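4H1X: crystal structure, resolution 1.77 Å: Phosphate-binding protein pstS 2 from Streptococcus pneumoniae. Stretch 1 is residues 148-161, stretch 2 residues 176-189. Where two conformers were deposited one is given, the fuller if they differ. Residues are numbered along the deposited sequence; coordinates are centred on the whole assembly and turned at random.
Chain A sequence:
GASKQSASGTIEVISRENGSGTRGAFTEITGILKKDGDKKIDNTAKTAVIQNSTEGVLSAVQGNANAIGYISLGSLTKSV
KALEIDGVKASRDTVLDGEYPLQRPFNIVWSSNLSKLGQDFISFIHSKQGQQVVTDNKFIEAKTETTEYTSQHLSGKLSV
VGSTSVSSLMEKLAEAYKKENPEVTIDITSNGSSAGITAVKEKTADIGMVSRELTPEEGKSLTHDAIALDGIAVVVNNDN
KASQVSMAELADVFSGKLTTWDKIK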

# COMPACT_ATOMS: atom_id res chain seq x y z
N GLU A 148 9.97 -14.86 -18.70
CA GLU A 148 8.99 -15.91 -18.88
C GLU A 148 9.14 -16.90 -17.73
O GLU A 148 10.25 -17.10 -17.22
N TYR A 149 8.01 -17.46 -17.28
CA TYR A 149 7.95 -18.49 -16.25
C TYR A 149 7.37 -19.80 -16.82
O TYR A 149 6.30 -19.78 -17.42
N THR A 150 8.03 -20.93 -16.54
CA THR A 150 7.55 -22.28 -16.87
C THR A 150 7.58 -23.09 -15.56
O THR A 150 8.62 -23.13 -14.89
N SER A 151 6.46 -23.74 -15.20
CA SER A 151 6.41 -24.51 -13.95
C SER A 151 7.37 -25.71 -13.93
O SER A 151 7.54 -26.39 -14.95
N GLN A 152 8.00 -25.95 -12.77
CA GLN A 152 8.92 -27.08 -12.53
C GLN A 152 8.14 -28.17 -11.78
O GLN A 152 8.69 -29.24 -11.50
N HIS A 153 6.84 -27.86 -11.46
CA HIS A 153 5.89 -28.68 -10.71
C HIS A 153 6.58 -29.11 -9.42
O HIS A 153 6.77 -30.31 -9.16
N LEU A 154 7.04 -28.10 -8.66
CA LEU A 154 7.80 -28.31 -7.44
C LEU A 154 6.93 -28.74 -6.31
O LEU A 154 5.70 -28.77 -6.41
N SER A 155 7.59 -29.15 -5.23
CA SER A 155 6.92 -29.58 -4.03
C SER A 155 7.65 -28.97 -2.87
O SER A 155 8.86 -28.78 -2.92
N GLY A 156 6.90 -28.71 -1.82
CA GLY A 156 7.48 -28.14 -0.62
C GLY A 156 6.58 -27.08 -0.06
O GLY A 156 5.49 -26.84 -0.58
N LYS A 157 7.05 -26.44 1.01
CA LYS A 157 6.30 -25.40 1.70
C LYS A 157 7.08 -24.10 1.74
O LYS A 157 8.31 -24.11 1.91
N LEU A 158 6.36 -22.99 1.62
CA LEU A 158 6.91 -21.66 1.71
C LEU A 158 6.20 -20.91 2.80
O LEU A 158 4.97 -21.03 2.94
N SER A 159 6.97 -20.15 3.57
CA SER A 159 6.41 -19.29 4.62
C SER A 159 6.69 -17.85 4.23
O SER A 159 7.86 -17.47 4.06
N VAL A 160 5.63 -17.06 4.06
CA VAL A 160 5.73 -15.65 3.67
C VAL A 160 5.14 -14.83 4.82
O VAL A 160 4.01 -15.09 5.23
N VAL A 161 5.93 -13.93 5.42
CA VAL A 161 5.50 -13.24 6.63
C VAL A 161 5.68 -11.74 6.56
O VAL A 161 6.72 -11.30 6.08
N ALA A 176 -2.08 -17.95 -8.00
CA ALA A 176 -1.65 -18.12 -9.40
C ALA A 176 -0.47 -19.08 -9.47
O ALA A 176 -0.43 -19.92 -10.37
N TYR A 177 0.46 -19.00 -8.50
CA TYR A 177 1.62 -19.89 -8.46
C TYR A 177 1.20 -21.35 -8.21
O TYR A 177 1.73 -22.25 -8.86
N LYS A 178 0.27 -21.58 -7.26
CA LYS A 178 -0.20 -22.92 -6.88
C LYS A 178 -1.01 -23.57 -8.00
O LYS A 178 -1.01 -24.80 -8.10
N LYS A 179 -1.59 -22.77 -8.89
CA LYS A 179 -2.30 -23.29 -10.07
C LYS A 179 -1.26 -24.02 -10.96
O LYS A 179 -1.54 -25.09 -11.50
N GLU A 180 -0.03 -23.44 -11.04
CA GLU A 180 1.08 -23.99 -11.82
C GLU A 180 1.86 -25.04 -11.04
O GLU A 180 2.50 -25.89 -11.65
N ASN A 181 1.85 -24.96 -9.70
CA ASN A 181 2.58 -25.86 -8.80
C ASN A 181 1.64 -26.42 -7.73
O ASN A 181 1.71 -26.00 -6.57
N PRO A 182 0.75 -27.38 -8.10
CA PRO A 182 -0.25 -27.87 -7.14
C PRO A 182 0.28 -28.55 -5.87
O PRO A 182 -0.47 -28.62 -4.90
N GLU A 183 1.54 -29.04 -5.86
CA GLU A 183 2.09 -29.70 -4.67
C GLU A 183 2.94 -28.76 -3.79
O GLU A 183 3.73 -29.22 -2.95
N VAL A 184 2.79 -27.45 -4.00
CA VAL A 184 3.47 -26.42 -3.21
C VAL A 184 2.46 -25.81 -2.26
O VAL A 184 1.39 -25.41 -2.71
N THR A 185 2.81 -25.71 -0.97
CA THR A 185 1.91 -25.05 -0.03
C THR A 185 2.54 -23.71 0.35
O THR A 185 3.75 -23.62 0.56
N ILE A 186 1.74 -22.65 0.40
CA ILE A 186 2.27 -21.33 0.76
C ILE A 186 1.46 -20.81 1.94
O ILE A 186 0.26 -20.63 1.80
N ASP A 187 2.11 -20.60 3.09
CA ASP A 187 1.50 -20.02 4.29
C ASP A 187 1.84 -18.53 4.31
O ASP A 187 3.01 -18.15 4.13
N ILE A 188 0.84 -17.69 4.50
CA ILE A 188 1.09 -16.26 4.53
C ILE A 188 0.70 -15.76 5.91
O ILE A 188 -0.48 -15.85 6.27
N THR A 189 1.66 -15.21 6.65
CA THR A 189 1.40 -14.71 7.98
C THR A 189 1.41 -13.20 7.97
O THR A 189 2.42 -12.59 7.58

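Two kinds of packing share this contact. At one end a loop, Tyr149 to Leu154, closes over the end of a helix and the turn that follows; at the other, two parallel strands lie side by side and their side chains sort onto two faces.

The loop end is organised around Asn181, a buried residue whose CA-to-CB bond runs sideways but whose amide, with chi1 m, comes nearer to the loop. Its ND2 donates to Tyr149 OH at 2.9 Å and also back to Tyr177 O at 3.2 Å, so one amino group ties the loop to its own helix. On the other side of the amide, OD1 accepts from Leu154 N at 3.2 Å and from a water, 2.5 Å from OD1, that in turn accepts from Gln152 N at 2.7 Å. The loop thus bends around a single polar knob.

Tyr149 points toward the helix with chi1 t, a long flat bump. Asn181 ND2 and Glu180 CB lie at its ring edge, and its CZ sits 3.9 Å from Tyr177 CE1. Tyr177, also t, starts sideways, and its ring end meets both Tyr149 and Leu154, whose CD1 comes within 4.2 Å of Tyr177 OH. Ser151 (t) points toward the turn, its OG 2.6 Å from Glu180 O and 2.9 Å from Asn181 OD1, and which of the two takes its proton is left open. A water accepts from Ser151 N at 2.9 Å and donates to Glu180 OE1 at 2.7 Å. His153 points away at CB, yet its ring edge reaches Pro182, ND1 to CD 4.5 Å.

Leu154, chi1 m and chi2 t, leads into the sheet: its CB meets Val184 CG2 at 4.1 Å. On the same face as Val184, Gly156 leaves an open place; its backbone angles would jam a CB against the preceding carbonyl. Further along, the apolar side chains lie side by side. Leu158 (m, t) lies beside Ile186 (m, t), CB to CG1 4.1 Å. Val160 (t) touches two isoleucines of the neighbouring strand, its CG2 4.1 Å from Ile186 CG2 and its CB 4.4 Å from Ile188 CG1. The rule is apolar beside apolar, in register.

The face carrying Lys157, Ser159 and Val161 is more polar. Ser155 OG donates to Glu183 O at 3.2 Å, a side chain serving the partner's backbone. Lys157 (t, t) runs its chain along Thr185 (p), CG to OG1 3.4 Å, and continues past Asp187, CE to OD2 3.7 Å. Small Ser159 (t) leaves a hollow that a water occupies, 2.7 Å from Ser159 OG and 2.7 Å from Thr189 OG1. Val161 closes the row, its CG2 3.9 Å from Thr189 CB.

Beneath both faces the backbones hold the spacing, from Thr185 N to Gly156 O at 2.9 Å through to Thr189 N to Val160 O at 2.7 Å. This ladder sets the side chains of paired residues next to one another.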

# COMPACT_ATOMS: atom_id res chain seq x y z
CB GLU A 148 9.18 -16.60 -20.26
CG GLU A 148 8.11 -17.62 -20.65
CD GLU A 148 6.65 -17.17 -20.61
OE1 GLU A 148 6.36 -16.03 -21.04
OE2 GLU A 148 5.80 -17.98 -20.17
CB TYR A 149 7.08 -18.05 -15.03
CG TYR A 149 7.01 -19.11 -13.94
CD1 TYR A 149 8.01 -19.21 -12.98
CD2 TYR A 149 5.95 -20.02 -13.89
CE1 TYR A 149 7.97 -20.21 -12.00
CE2 TYR A 149 5.92 -21.03 -12.94
CZ TYR A 149 6.92 -21.12 -11.99
OH TYR A 149 6.88 -22.11 -11.04
CB THR A 150 8.35 -22.92 -18.03
OG1 THR A 150 8.10 -22.16 -19.22
CG2 THR A 150 7.97 -24.40 -18.27
CB SER A 151 5.00 -25.01 -13.66
OG SER A 151 4.97 -25.72 -12.43
CB GLN A 152 10.18 -26.65 -11.73
CG GLN A 152 10.75 -25.27 -12.10
CD GLN A 152 12.17 -25.02 -11.66
OE1 GLN A 152 12.59 -25.36 -10.55
NE2 GLN A 152 12.95 -24.36 -12.51
CB HIS A 153 5.36 -29.86 -11.55
CG HIS A 153 4.67 -29.41 -12.79
ND1 HIS A 153 3.35 -28.97 -12.77
CD2 HIS A 153 5.15 -29.28 -14.05
CE1 HIS A 153 3.07 -28.62 -14.01
NE2 HIS A 153 4.12 -28.79 -14.82
CB LEU A 154 8.59 -27.06 -7.03
CG LEU A 154 9.76 -26.63 -7.93
CD1 LEU A 154 10.40 -25.37 -7.39
CD2 LEU A 154 10.81 -27.73 -8.06
CB SER A 155 6.90 -31.10 -3.94
OG SER A 155 6.02 -31.50 -2.90
CB LYS A 157 5.94 -25.86 3.14
CG LYS A 157 5.08 -24.86 3.93
CD LYS A 157 5.17 -25.07 5.44
CE LYS A 157 5.42 -23.77 6.19
NZ LYS A 157 6.88 -23.50 6.36
CB LEU A 158 6.76 -20.87 0.40
CG LEU A 158 7.79 -21.16 -0.65
CD1 LEU A 158 7.43 -20.42 -1.92
CD2 LEU A 158 9.18 -20.76 -0.18
CB SER A 159 6.99 -19.63 5.99
OG SER A 159 6.48 -18.72 6.95
CB VAL A 160 5.07 -15.35 2.29
CG1 VAL A 160 5.33 -13.90 1.90
CG2 VAL A 160 5.61 -16.29 1.19
CB VAL A 161 6.35 -13.79 7.83
CG1 VAL A 161 6.05 -13.04 9.13
CG2 VAL A 161 6.17 -15.32 8.00
CB ALA A 176 -1.30 -16.77 -10.02
CB TYR A 177 2.61 -19.44 -7.39
CG TYR A 177 3.88 -20.28 -7.34
CD1 TYR A 177 4.91 -20.07 -8.25
CD2 TYR A 177 4.07 -21.23 -6.34
CE1 TYR A 177 6.12 -20.77 -8.15
CE2 TYR A 177 5.25 -21.97 -6.25
CZ TYR A 177 6.28 -21.72 -7.15
OH TYR A 177 7.43 -22.45 -7.08
CB LYS A 178 -0.96 -22.89 -5.56
CG LYS A 178 -0.01 -22.59 -4.38
CD LYS A 178 -0.63 -22.80 -3.01
CE LYS A 178 -1.59 -21.72 -2.63
NZ LYS A 178 -2.49 -22.18 -1.54
CB LYS A 179 -3.00 -22.14 -10.82
CG LYS A 179 -3.92 -22.64 -11.93
CD LYS A 179 -4.38 -21.52 -12.83
CE LYS A 179 -5.36 -22.02 -13.87
NZ LYS A 179 -5.96 -20.90 -14.65
CB GLU A 180 2.04 -22.85 -12.25
CG GLU A 180 1.45 -21.85 -13.23
CD GLU A 180 1.29 -22.27 -14.68
OE1 GLU A 180 1.80 -23.35 -15.06
OE2 GLU A 180 0.67 -21.50 -15.45
CB ASN A 181 3.73 -25.07 -8.17
CG ASN A 181 4.76 -24.60 -9.18
OD1 ASN A 181 5.61 -25.36 -9.62
ND2 ASN A 181 4.66 -23.34 -9.58
CB PRO A 182 -1.09 -28.87 -7.96
CG PRO A 182 -0.26 -29.20 -9.15
CD PRO A 182 0.50 -27.95 -9.45
CB GLU A 183 2.86 -30.96 -5.06
CG GLU A 183 1.88 -32.00 -5.58
CD GLU A 183 2.42 -33.38 -5.91
OE1 GLU A 183 3.44 -33.48 -6.63
OE2 GLU A 183 1.76 -34.37 -5.52
CB VAL A 184 4.15 -25.32 -4.06
CG1 VAL A 184 4.57 -24.12 -3.19
CG2 VAL A 184 5.35 -25.88 -4.80
CB THR A 185 1.57 -25.92 1.19
OG1 THR A 185 2.76 -26.31 1.84
CG2 THR A 185 0.78 -27.15 0.82
CB ILE A 186 2.28 -20.33 -0.45
CG1 ILE A 186 3.20 -20.83 -1.62
CG2 ILE A 186 2.74 -18.94 0.05
CD1 ILE A 186 3.10 -20.01 -2.96
CB ASP A 187 2.06 -20.67 5.57
CG ASP A 187 1.64 -22.09 5.90
OD1 ASP A 187 0.91 -22.71 5.10
OD2 ASP A 187 2.05 -22.59 6.97
CB ILE A 188 0.33 -15.54 3.40
CG1 ILE A 188 0.78 -16.06 2.01
CG2 ILE A 188 0.51 -14.01 3.54
CD1 ILE A 188 -0.14 -15.78 0.84
CB THR A 189 2.44 -15.26 8.97
OG1 THR A 189 2.35 -16.68 8.99
CG2 THR A 189 2.25 -14.70 10.38
O HOH W 1 3.99 -23.56 -16.62
O HOH W 2 7.90 -24.79 -10.31
O HOH W 3 3.61 -28.98 -8.01
O HOH W 4 3.60 -29.41 -0.11
O HOH W 5 3.85 -18.20 7.33